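Local coordinates for aminopeptidase N family protein (Idiomarina loihiensis L2TR, PDB 4FGM) that probably acts as a zinc-dependent aminopeptidase of the M61 family, removing amino acids from the N-terminal ends of peptides, at residues E407-E411 against F412-S416; N429-P432 against G433-I436. All coordinates share one frame; numbering follows the deposited sequence.

Contact 1. Residues E407-E411 against F412-S416; sequences ELWHE and FGKTS
K414 lays its aliphatic chain across the indole of W409 in the C-terminal part of helix 401-413. Its CB sits over the face of the six-membered ring, 3.8 Å from the centroid, a CH-pi contact; CG continues over the rim, 3.7 Å from CH2 of W409. The chain then bends, and CE comes up in plane at the edge of the H410 imidazole, 3.3 Å from H410 ND1. A lysine suits this place because its methylenes cover an aromatic while its ammonium group forms a salt bridge with E217. With CG anti to the backbone N (chi1 -177°), W409 lies back against G413, where any CB would hit CD1; its NE1 is hydrogen-bonded to T283. Replacing the indole with the methyl of an alanine here is likely to leave the K414 methylenes without their platform and the T283 hydroxyl without its N-H partner. F412 N bonds to L408 O at 2.9 Å in the regular helical manner, whereas K414 N reaches W409 O at 2.7 Å, five residues back, a pi-type turn. On another side, L408 CD2 meets F412 CE2 at 3.8 Å, and E411 CB lies over one face of the F412 ring, offset toward its rim, in a CH-pi contact. Carbon thus packs locally while polar ends reach outward, H410 NE2 bonding to F215 O and E411 OE2 to W427 NE1.

Contact 2. Residues N429-P432 against G433-I436; sequences NQYP and GIDI
I434 packs against Y431 across a type II beta turn whose two middle positions are P432 and G433. Proline, with its fixed phi, suits the second position, and G433 takes the third with a positive phi of 90°; a CB there would jam against P432 O, so the backbone calls for glycine. I434 closes the turn, its N giving a weak hydrogen bond of 3.4 Å to Y431 O. A water lies 2.6 Å from both Y431 O and I434 O, placed to donate to them, though it has more acceptors in reach than protons. The I434 side chain turns back over the same corner: CG1 stands between the backbone N and the carbonyl carbon (chi1 58°), which puts it 3.3 Å from Y431 O and lets CD1 lie 3.6 Å from Y431 CB. A branched aliphatic chain can fill the buried side of the turn beside the root of the tyrosine. D435 keeps its carboxylate at the surface, while its backbone N is hydrogen-bonded to Q394 OE1. I436 then sends CD1 to within 4.1 Å of N429 OD1 and stands at the N-cap position, where its hydrocarbon side chain can offer no capping group and packs instead. The loop joins helix 423-429 to helix 437-445: I434 and I436 both pack on L428 of the first and on Q394 of helix 378-394, where I436 also meets M390 and L391.

Both contacts belong to the helical part of the chain that follows the zinc-binding helix, and they come in series: contact 1 lies at the C-terminal part of helix 401-413, then helix 423-429 leads into contact 2, which opens onto helix 437-445. Their centres lie about 19 Å apart, yet they touch where E407 OE1 stands 3.6 Å from Y431 CE1. W427 of helix 423-429 touches both: its NE1 bonds to E411 OE2, and its ring meets that of Y431 with planes at about 50°. Contact 1 is the nearer to the active site, with the W409 side chain about 10 Å from that of the zinc ligand H277; contact 2 lies away from it, at the periphery.

Contact 1. Residues E407-E411 against F412-S416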
loop_
_atom_site.group_PDB
_atom_site.type_symbol
_atom_site.label_atom_id
_atom_site.label_comp_id
_atom_site.label_asym_id
_atom_site.label_seq_id
_atom_site.Cartn_x
_atom_site.Cartn_y
_atom_site.Cartn_z
ATOM N N GLU A 407 -20.469 -11.504 -2.486
ATOM C CA GLU A 407 -20.718 -12.923 -2.300
ATOM C C GLU A 407 -19.486 -13.681 -1.824
ATOM O O GLU A 407 -19.574 -14.485 -0.892
ATOM C CB GLU A 407 -21.263 -13.522 -3.597
ATOM C CG GLU A 407 -22.668 -13.022 -3.925
ATOM C CD GLU A 407 -23.165 -13.490 -5.278
ATOM O OE1 GLU A 407 -22.750 -14.582 -5.717
ATOM O OE2 GLU A 407 -23.984 -12.774 -5.898
ATOM N N LEU A 408 -18.334 -13.430 -2.442
ATOM C CA LEU A 408 -17.122 -14.118 -2.014
ATOM C C LEU A 408 -16.828 -13.776 -0.561
ATOM O O LEU A 408 -16.338 -14.615 0.192
ATOM C CB LEU A 408 -15.926 -13.732 -2.888
ATOM C CG LEU A 408 -15.839 -14.419 -4.253
ATOM C CD1 LEU A 408 -14.699 -13.816 -5.064
ATOM C CD2 LEU A 408 -15.622 -15.909 -4.061
ATOM N N TRP A 409 -17.143 -12.548 -0.160
ATOM C CA TRP A 409 -16.890 -12.146 1.215
ATOM C C TRP A 409 -17.793 -12.881 2.204
ATOM O O TRP A 409 -17.332 -13.327 3.254
ATOM C CB TRP A 409 -17.073 -10.638 1.409
ATOM C CG TRP A 409 -16.725 -10.238 2.811
ATOM C CD1 TRP A 409 -15.471 -10.153 3.353
ATOM C CD2 TRP A 409 -17.640 -10.007 3.886
ATOM N NE1 TRP A 409 -15.551 -9.893 4.698
ATOM C CE2 TRP A 409 -16.871 -9.803 5.054
ATOM C CE3 TRP A 409 -19.039 -9.966 3.980
ATOM C CZ2 TRP A 409 -17.452 -9.553 6.302
ATOM C CZ3 TRP A 409 -19.616 -9.719 5.219
ATOM C CH2 TRP A 409 -18.822 -9.521 6.365
ATOM N N HIS A 410 -19.077 -12.997 1.880
ATOM C CA HIS A 410 -20.006 -13.691 2.773
ATOM C C HIS A 410 -19.705 -15.183 2.860
ATOM O O HIS A 410 -19.895 -15.806 3.905
ATOM C CB HIS A 410 -21.443 -13.485 2.304
ATOM C CG HIS A 410 -22.001 -12.139 2.652
ATOM N ND1 HIS A 410 -22.356 -11.793 3.938
ATOM C CD2 HIS A 410 -22.254 -11.052 1.885
ATOM C CE1 HIS A 410 -22.806 -10.551 3.949
ATOM N NE2 HIS A 410 -22.753 -10.079 2.717
ATOM N N GLU A 411 -19.215 -15.752 1.765
ATOM C CA GLU A 411 -18.899 -17.171 1.735
ATOM C C GLU A 411 -17.599 -17.541 2.430
ATOM O O GLU A 411 -17.577 -18.406 3.304
ATOM C CB GLU A 411 -18.831 -17.675 0.293
ATOM C CG GLU A 411 -20.167 -18.035 -0.317
ATOM C CD GLU A 411 -20.014 -18.826 -1.605
ATOM O OE1 GLU A 411 -19.247 -19.817 -1.613
ATOM O OE2 GLU A 411 -20.666 -18.459 -2.606
ATOM N N PHE A 412 -16.516 -16.878 2.045
ATOM C CA PHE A 412 -15.210 -17.202 2.596
ATOM C C PHE A 412 -14.624 -16.195 3.569
ATOM O O PHE A 412 -13.705 -16.529 4.318
ATOM C CB PHE A 412 -14.237 -17.425 1.439
ATOM C CG PHE A 412 -14.725 -18.421 0.427
ATOM C CD1 PHE A 412 -14.724 -19.785 0.718
ATOM C CD2 PHE A 412 -15.219 -17.998 -0.804
ATOM C CE1 PHE A 412 -15.200 -20.711 -0.201
ATOM C CE2 PHE A 412 -15.702 -18.920 -1.735
ATOM C CZ PHE A 412 -15.693 -20.279 -1.430
ATOM N N GLY A 413 -15.148 -14.972 3.559
ATOM C CA GLY A 413 -14.634 -13.944 4.446
ATOM C C GLY A 413 -15.317 -13.879 5.798
ATOM O O GLY A 413 -14.695 -14.115 6.832
ATOM N N LYS A 414 -16.604 -13.557 5.792
ATOM C CA LYS A 414 -17.368 -13.459 7.026
ATOM C C LYS A 414 -17.252 -14.743 7.850
ATOM O O LYS A 414 -17.387 -14.723 9.072
ATOM C CB LYS A 414 -18.847 -13.196 6.720
ATOM C CG LYS A 414 -19.624 -12.761 7.945
ATOM C CD LYS A 414 -21.039 -13.318 7.995
ATOM C CE LYS A 414 -21.990 -12.593 7.068
ATOM N NZ LYS A 414 -23.400 -12.714 7.558
ATOM N N THR A 415 -16.991 -15.853 7.167
ATOM C CA THR A 415 -16.876 -17.159 7.804
ATOM C C THR A 415 -15.460 -17.533 8.230
ATOM O O THR A 415 -15.270 -18.540 8.912
ATOM C CB THR A 415 -17.376 -18.259 6.861
ATOM O OG1 THR A 415 -16.582 -18.244 5.665
ATOM C CG2 THR A 415 -18.844 -18.034 6.499
ATOM N N SER A 416 -14.474 -16.737 7.822
ATOM C CA SER A 416 -13.073 -17.002 8.156
ATOM C C SER A 416 -12.569 -18.308 7.541
ATOM O O SER A 416 -11.586 -18.888 8.005
ATOM C CB SER A 416 -12.880 -17.056 9.676
ATOM O OG SER A 416 -13.144 -15.800 10.275
#

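Contact 2. Residues N429-P432 against G433-I436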
loop_
_atom_site.group_PDB
_atom_site.type_symbol
_atom_site.label_atom_id
_atom_site.label_comp_id
_atom_site.label_asym_id
_atom_site.label_seq_id
_atom_site.Cartn_x
_atom_site.Cartn_y
_atom_site.Cartn_z
ATOM N N ASN A 429 -15.958 -20.505 -12.317
ATOM C CA ASN A 429 -16.198 -21.564 -13.295
ATOM C C ASN A 429 -17.422 -22.421 -12.966
ATOM O O ASN A 429 -17.898 -23.185 -13.810
ATOM C CB ASN A 429 -14.965 -22.460 -13.439
ATOM C CG ASN A 429 -13.858 -21.800 -14.247
ATOM O OD1 ASN A 429 -14.097 -20.825 -14.963
ATOM N ND2 ASN A 429 -12.643 -22.335 -14.145
ATOM N N GLN A 430 -17.926 -22.298 -11.742
ATOM C CA GLN A 430 -19.101 -23.046 -11.323
ATOM C C GLN A 430 -20.256 -22.077 -11.080
ATOM O O GLN A 430 -21.194 -22.390 -10.348
ATOM C CB GLN A 430 -18.812 -23.850 -10.050
ATOM C CG GLN A 430 -17.870 -25.066 -10.219
ATOM C CD GLN A 430 -18.512 -26.258 -10.941
ATOM O OE1 GLN A 430 -19.692 -26.564 -10.742
ATOM N NE2 GLN A 430 -17.723 -26.950 -11.761
ATOM N N TYR A 431 -20.175 -20.896 -11.694
ATOM C CA TYR A 431 -21.217 -19.873 -11.569
ATOM C C TYR A 431 -22.055 -19.950 -12.845
ATOM O O TYR A 431 -21.537 -19.783 -13.951
ATOM C CB TYR A 431 -20.600 -18.475 -11.442
ATOM C CG TYR A 431 -21.526 -17.431 -10.842
ATOM C CD1 TYR A 431 -21.436 -17.083 -9.491
ATOM C CD2 TYR A 431 -22.503 -16.804 -11.616
ATOM C CE1 TYR A 431 -22.292 -16.137 -8.930
ATOM C CE2 TYR A 431 -23.367 -15.856 -11.061
ATOM C CZ TYR A 431 -23.256 -15.529 -9.718
ATOM O OH TYR A 431 -24.112 -14.604 -9.163
ATOM N N PRO A 432 -23.365 -20.187 -12.705
ATOM C CA PRO A 432 -24.295 -20.302 -13.832
ATOM C C PRO A 432 -24.356 -19.165 -14.847
ATOM O O PRO A 432 -24.646 -18.016 -14.500
ATOM C CB PRO A 432 -25.639 -20.524 -13.142
ATOM C CG PRO A 432 -25.490 -19.752 -11.882
ATOM C CD PRO A 432 -24.106 -20.159 -11.432
ATOM N N GLY A 433 -24.084 -19.504 -16.105
ATOM C CA GLY A 433 -24.159 -18.527 -17.176
ATOM C C GLY A 433 -22.921 -17.731 -17.532
ATOM O O GLY A 433 -22.983 -16.858 -18.404
ATOM N N ILE A 434 -21.799 -18.014 -16.879
ATOM C CA ILE A 434 -20.572 -17.284 -17.170
ATOM C C ILE A 434 -19.358 -18.193 -17.277
ATOM O O ILE A 434 -19.216 -19.156 -16.523
ATOM C CB ILE A 434 -20.276 -16.216 -16.093
ATOM C CG1 ILE A 434 -20.160 -16.881 -14.728
ATOM C CG2 ILE A 434 -21.371 -15.161 -16.081
ATOM C CD1 ILE A 434 -19.007 -16.364 -13.910
ATOM N N ASP A 435 -18.488 -17.874 -18.229
ATOM C CA ASP A 435 -17.262 -18.630 -18.459
ATOM C C ASP A 435 -16.117 -17.644 -18.691
ATOM O O ASP A 435 -16.085 -16.940 -19.701
ATOM C CB ASP A 435 -17.409 -19.534 -19.685
ATOM C CG ASP A 435 -16.189 -20.411 -19.911
ATOM O OD1 ASP A 435 -15.879 -20.709 -21.084
ATOM O OD2 ASP A 435 -15.544 -20.810 -18.918
ATOM N N ILE A 436 -15.190 -17.588 -17.741
ATOM C CA ILE A 436 -14.038 -16.700 -17.838
ATOM C C ILE A 436 -12.762 -17.495 -17.585
ATOM O O ILE A 436 -11.679 -16.925 -17.471
ATOM C CB ILE A 436 -14.127 -15.526 -16.812
ATOM C CG1 ILE A 436 -14.501 -16.048 -15.421
ATOM C CG2 ILE A 436 -15.159 -14.501 -17.273
ATOM C CD1 ILE A 436 -13.401 -16.809 -14.723
HETATM O O HOH W 1 -19.801 -21.315 -15.180
#